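Local coordinates for protein PRD-containing transcription regulator (Lactobacillus casei, PDB 3NUF) that probably regulates transcription, being built as a PRD (PTS regulation domain), a helical module by which bacterial regulators usually answer to sugar uptake, at residues P76-V82 and Y106-I110; A27-V32 and L58-L62. All coordinates share one frame; numbering follows the deposited sequence. Where two conformers were deposited one is given.

Interaction 1: P76-V82 and Y106-I110. With EDO (1,2-ethanediol), chain C.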
# COMPACT_ATOMS: atom_id res chain seq x y z
N PRO A 76 1.12 -14.80 -10.55
CA PRO A 76 1.15 -13.53 -11.30
C PRO A 76 0.24 -13.49 -12.51
O PRO A 76 -0.23 -12.38 -12.85
CB PRO A 76 2.62 -13.41 -11.72
CG PRO A 76 3.35 -14.11 -10.62
CD PRO A 76 2.46 -15.27 -10.25
N THR A 77 -0.07 -14.63 -13.13
CA THR A 77 -0.93 -14.61 -14.30
C THR A 77 -2.30 -14.11 -13.99
O THR A 77 -2.96 -13.58 -14.87
CB THR A 77 -1.03 -15.93 -15.03
OG1 THR A 77 -1.68 -16.90 -14.20
CG2 THR A 77 0.34 -16.37 -15.45
N MSE A 78 -2.76 -14.24 -12.75
CA MSE A 78 -4.05 -13.73 -12.36
C MSE A 78 -4.13 -12.23 -12.43
O MSE A 78 -5.24 -11.65 -12.32
CB MSE A 78 -4.42 -14.15 -10.94
CG MSE A 78 -4.53 -15.66 -10.78
SE MSE A 78 -5.19 -16.20 -9.08
CE MSE A 78 -4.83 -18.13 -9.09
N PHE A 79 -2.98 -11.55 -12.55
CA PHE A 79 -2.94 -10.07 -12.51
C PHE A 79 -2.63 -9.49 -13.89
O PHE A 79 -2.31 -8.34 -14.01
CB PHE A 79 -1.89 -9.64 -11.44
CG PHE A 79 -2.23 -10.10 -10.07
CD1 PHE A 79 -1.88 -11.38 -9.65
CD2 PHE A 79 -2.85 -9.26 -9.15
CE1 PHE A 79 -2.23 -11.84 -8.38
CE2 PHE A 79 -3.18 -9.71 -7.88
CZ PHE A 79 -2.90 -11.00 -7.50
N ALA A 80 -2.76 -10.32 -14.93
CA ALA A 80 -2.41 -9.92 -16.29
C ALA A 80 -3.17 -8.70 -16.72
O ALA A 80 -2.62 -7.92 -17.50
CB ALA A 80 -2.78 -11.08 -17.26
N GLU A 81 -4.40 -8.52 -16.31
CA GLU A 81 -5.19 -7.37 -16.76
C GLU A 81 -5.28 -6.19 -15.79
O GLU A 81 -5.98 -5.21 -16.02
CB GLU A 81 -6.54 -7.88 -17.26
CG GLU A 81 -6.36 -8.76 -18.60
CD GLU A 81 -5.68 -8.01 -19.78
OE1 GLU A 81 -6.23 -6.96 -20.19
OE2 GLU A 81 -4.61 -8.47 -20.29
N VAL A 82 -4.45 -6.21 -14.75
CA VAL A 82 -4.27 -5.01 -13.90
C VAL A 82 -3.53 -3.93 -14.67
O VAL A 82 -2.59 -4.20 -15.37
CB VAL A 82 -3.51 -5.37 -12.61
CG1 VAL A 82 -3.27 -4.13 -11.79
CG2 VAL A 82 -4.26 -6.41 -11.83
N TYR A 106 1.75 -7.60 -6.59
CA TYR A 106 0.48 -8.01 -7.22
C TYR A 106 -0.73 -7.76 -6.36
O TYR A 106 -1.67 -7.04 -6.76
CB TYR A 106 0.60 -9.46 -7.71
CG TYR A 106 1.68 -9.68 -8.74
CD1 TYR A 106 1.61 -9.01 -9.95
CD2 TYR A 106 2.77 -10.53 -8.51
CE1 TYR A 106 2.60 -9.19 -10.87
CE2 TYR A 106 3.75 -10.70 -9.42
CZ TYR A 106 3.69 -10.02 -10.60
OH TYR A 106 4.70 -10.16 -11.53
N VAL A 107 -0.73 -8.28 -5.16
CA VAL A 107 -1.89 -8.06 -4.27
C VAL A 107 -2.03 -6.56 -3.98
O VAL A 107 -3.14 -6.03 -3.97
CB VAL A 107 -1.80 -8.89 -3.01
CG1 VAL A 107 -2.79 -8.44 -1.93
CG2 VAL A 107 -2.05 -10.35 -3.37
N LEU A 108 -0.92 -5.86 -3.75
CA LEU A 108 -1.00 -4.41 -3.49
C LEU A 108 -1.59 -3.66 -4.67
O LEU A 108 -2.39 -2.73 -4.47
CB LEU A 108 0.35 -3.85 -3.09
CG LEU A 108 0.39 -2.33 -2.87
CD1 LEU A 108 -0.55 -1.88 -1.76
CD2 LEU A 108 1.82 -1.86 -2.58
N SER A 109 -1.30 -4.07 -5.89
CA SER A 109 -1.84 -3.37 -7.06
C SER A 109 -3.36 -3.32 -7.10
O SER A 109 -3.91 -2.34 -7.63
CB SER A 109 -1.26 -3.98 -8.35
OG SER A 109 -1.88 -5.19 -8.70
N ILE A 110 -4.01 -4.31 -6.54
CA ILE A 110 -5.48 -4.31 -6.56
C ILE A 110 -6.05 -3.16 -5.75
O ILE A 110 -7.12 -2.65 -6.10
CB ILE A 110 -6.00 -5.67 -6.05
CG1 ILE A 110 -5.45 -6.81 -6.89
CG2 ILE A 110 -7.55 -5.74 -6.00
CD1 ILE A 110 -5.61 -6.68 -8.38
C1 EDO C . -1.65 -20.32 -13.67
O1 EDO C . -0.83 -19.21 -13.76
C2 EDO C . -0.81 -21.39 -13.08
O2 EDO C . -0.52 -22.41 -14.04
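Phe-79 lays one face of its ring over the CB of Tyr-106. That carbon stands 3.5 Å from the ring centroid and almost exactly on the ring normal, only 2° off it, so this is a CH-pi contact over the middle of the face. The phenyl is put there by its first torsion: CG lies anti to the carbonyl carbon (chi1 -62°), and CB already points at the helix. The two aromatic rings are neither stacked nor edge-to-face. Their planes meet at 34° and their centroids are 5.3 Å apart. The edge of the Phe-79 ring is engaged too. It takes CG1 of Ile-110, 3.8 Å from CE2, and the carbonyl oxygen of Pro-76 lies in the ring plane. CE2 of Phe-79 also lies 3.3 Å from the carbonyl O of Tyr-106, a plain contact.

Pro-76 sits over one face of the Tyr-106 ring. Its CB makes an off-centre CH-pi contact, and its CG comes to 3.6 Å from CE2 of Tyr-106, next to the carbon that bears the hydroxyl.

Val-82 follows at the end of a type I beta turn that starts at Phe-79. Its CG1 rests 3.6 Å from OG of Ser-109, while CG2 meets CD1 of Ile-110; the Val-82 and Ile-110 side chains cross at about a right angle. Ser-109 OG bonds back to that same Tyr-106 O at 2.7 Å, in the carbonyl plane and on a lone pair. The hydroxyl thus donates its proton within its own helix.

No hydrogen bond joins the segments. Val-74 also touches the side chains of Phe-79 and Tyr-106, and Leu-87 those of Tyr-106, Ser-109 and Val-82. The arrangement is apolar packing of a short 3-10 turn and loop against the C-terminal helix of an all-helical PRD fold.

Interaction 2: A27-V32 and L58-L62; sequences AATALV and LIEML. With EDO (1,2-ethanediol), chain F.
Two helices of the PRD bundle, 25-41 and 48-67, pack here through small and branched apolar side chains. Their short segments run 123° apart in direction, and the axes come within 10.1 Å.

Leu-62 reaches across with one branch. Its CD2 lies 3.7 Å from the backbone N of Ala-28 and 3.9 Å from CB of Ala-27. CG stands anti to the backbone N (chi1 -179°), which extends the branch toward the neighbouring helix. The two alanines present only methyl groups, so the leucine tip can settle against the backbone between them. CB of Ala-28 also meets CG1 of Ile-59, at 4.2 Å.

Leu-31 answers from the opposite helix. Its CD2 approaches CB of Leu-58 and CB of Leu-62, both at 4.0 Å, and thus bridges successive turns of helix 48-67. The same methyl lies 3.8 Å from the carbonyl O of Leu-58. Leu-58 in turn sends CD1 to Val-32, where it touches CA and CG2. The Leu-58 side chain crosses those of Leu-31 and Val-32 at a slant.

No hydrogen bond crosses between the helices. An ethanediol, probably from the crystallisation liquor, lies against Leu-62 and makes a weak hydrogen bond from O2 to the carbonyl O of Ile-59.

Other helices close round the contact. Helix 13-21 adds Ile-19 against Ala-28 and Met-18 against Ile-59. Helix 84-97 brings Ile-97 to Leu-31 and Val-93 to Leu-58.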
# COMPACT_ATOMS: atom_id res chain seq x y z
N ALA A 27 6.59 3.87 11.90
CA ALA A 27 6.84 3.41 10.55
C ALA A 27 5.55 3.14 9.81
O ALA A 27 5.47 3.41 8.62
CB ALA A 27 7.74 2.15 10.57
N ALA A 28 4.54 2.70 10.52
CA ALA A 28 3.25 2.46 9.86
C ALA A 28 2.60 3.76 9.44
O ALA A 28 2.06 3.87 8.31
CB ALA A 28 2.33 1.63 10.72
N THR A 29 2.68 4.78 10.29
CA THR A 29 2.15 6.09 9.94
C THR A 29 2.89 6.66 8.74
O THR A 29 2.27 7.13 7.81
CB THR A 29 2.20 7.09 11.08
OG1 THR A 29 1.48 6.52 12.19
CG2 THR A 29 1.54 8.44 10.70
N ALA A 30 4.23 6.60 8.77
CA ALA A 30 5.04 7.08 7.66
C ALA A 30 4.68 6.40 6.34
O ALA A 30 4.53 7.05 5.30
CB ALA A 30 6.52 6.89 7.95
N LEU A 31 4.48 5.09 6.44
CA LEU A 31 4.18 4.30 5.21
C LEU A 31 2.78 4.66 4.64
O LEU A 31 2.65 4.87 3.44
CB LEU A 31 4.29 2.80 5.51
CG LEU A 31 3.97 1.87 4.35
CD1 LEU A 31 4.86 2.16 3.15
CD2 LEU A 31 4.13 0.40 4.80
N VAL A 32 1.75 4.67 5.50
CA VAL A 32 0.44 5.08 5.03
C VAL A 32 0.48 6.48 4.42
O VAL A 32 -0.08 6.73 3.33
CB VAL A 32 -0.58 5.00 6.19
CG1 VAL A 32 -1.93 5.58 5.75
CG2 VAL A 32 -0.78 3.59 6.59
N LEU A 58 -0.94 -2.70 4.20
CA LEU A 58 0.38 -2.06 4.35
C LEU A 58 1.05 -2.45 5.66
O LEU A 58 2.25 -2.74 5.71
CB LEU A 58 0.31 -0.56 4.22
CG LEU A 58 -0.02 0.03 2.86
CD1 LEU A 58 -0.34 1.55 3.00
CD2 LEU A 58 1.05 -0.28 1.81
N ILE A 59 0.29 -2.51 6.75
CA ILE A 59 0.83 -2.99 8.01
C ILE A 59 1.33 -4.42 7.94
O ILE A 59 2.42 -4.73 8.46
CB ILE A 59 -0.20 -2.79 9.14
CG1 ILE A 59 -0.34 -1.29 9.41
CG2 ILE A 59 0.22 -3.52 10.43
CD1 ILE A 59 -1.56 -0.90 10.34
N GLU A 60 0.57 -5.27 7.27
CA GLU A 60 1.00 -6.64 7.06
C GLU A 60 2.32 -6.73 6.27
O GLU A 60 3.23 -7.46 6.64
CB GLU A 60 -0.11 -7.44 6.36
CG GLU A 60 0.30 -8.84 5.98
CD GLU A 60 -0.77 -9.57 5.14
OE1 GLU A 60 -1.90 -9.67 5.67
OE2 GLU A 60 -0.50 -10.01 3.97
N MSE A 61 2.41 -5.96 5.20
CA MSE A 61 3.65 -5.91 4.38
C MSE A 61 4.84 -5.38 5.18
O MSE A 61 5.93 -5.93 5.11
CB MSE A 61 3.45 -5.01 3.16
CG MSE A 61 2.46 -5.52 2.13
SE MSE A 61 2.13 -4.27 0.70
CE MSE A 61 3.93 -4.21 0.08
N LEU A 62 4.65 -4.29 5.93
CA LEU A 62 5.68 -3.78 6.79
C LEU A 62 6.12 -4.83 7.79
O LEU A 62 7.30 -5.06 8.03
CB LEU A 62 5.20 -2.47 7.44
CG LEU A 62 6.17 -1.75 8.38
CD1 LEU A 62 7.40 -1.34 7.60
CD2 LEU A 62 5.42 -0.56 9.05
C1 EDO F . 4.74 -2.80 12.34
O1 EDO F . 5.87 -3.35 13.05
C2 EDO F . 4.29 -3.66 11.17
O2 EDO F . 3.61 -4.86 11.58

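In the fold
Both segments of interaction 2 precede those of interaction 1 along the chain. Their centres lie 21 Å apart, on opposite sides of the chain's centre. Interaction 2 joins helices 25-41 and 48-67 and is partly buried. Interaction 1 lies at the surface, where the loop between helices 48-67 and 84-97 meets helix 104-115. The two still touch: Leu-108 of helix 104-115 packs on Leu-58 and on selenomethionine Met-61 of helix 48-67. Helix 84-97 contributes side chains to both contacts. Through this Leu-108 packing and the shared neighbours on helices 48-67 and 84-97, the two contacts belong to one helical bundle, as expected of a PRD.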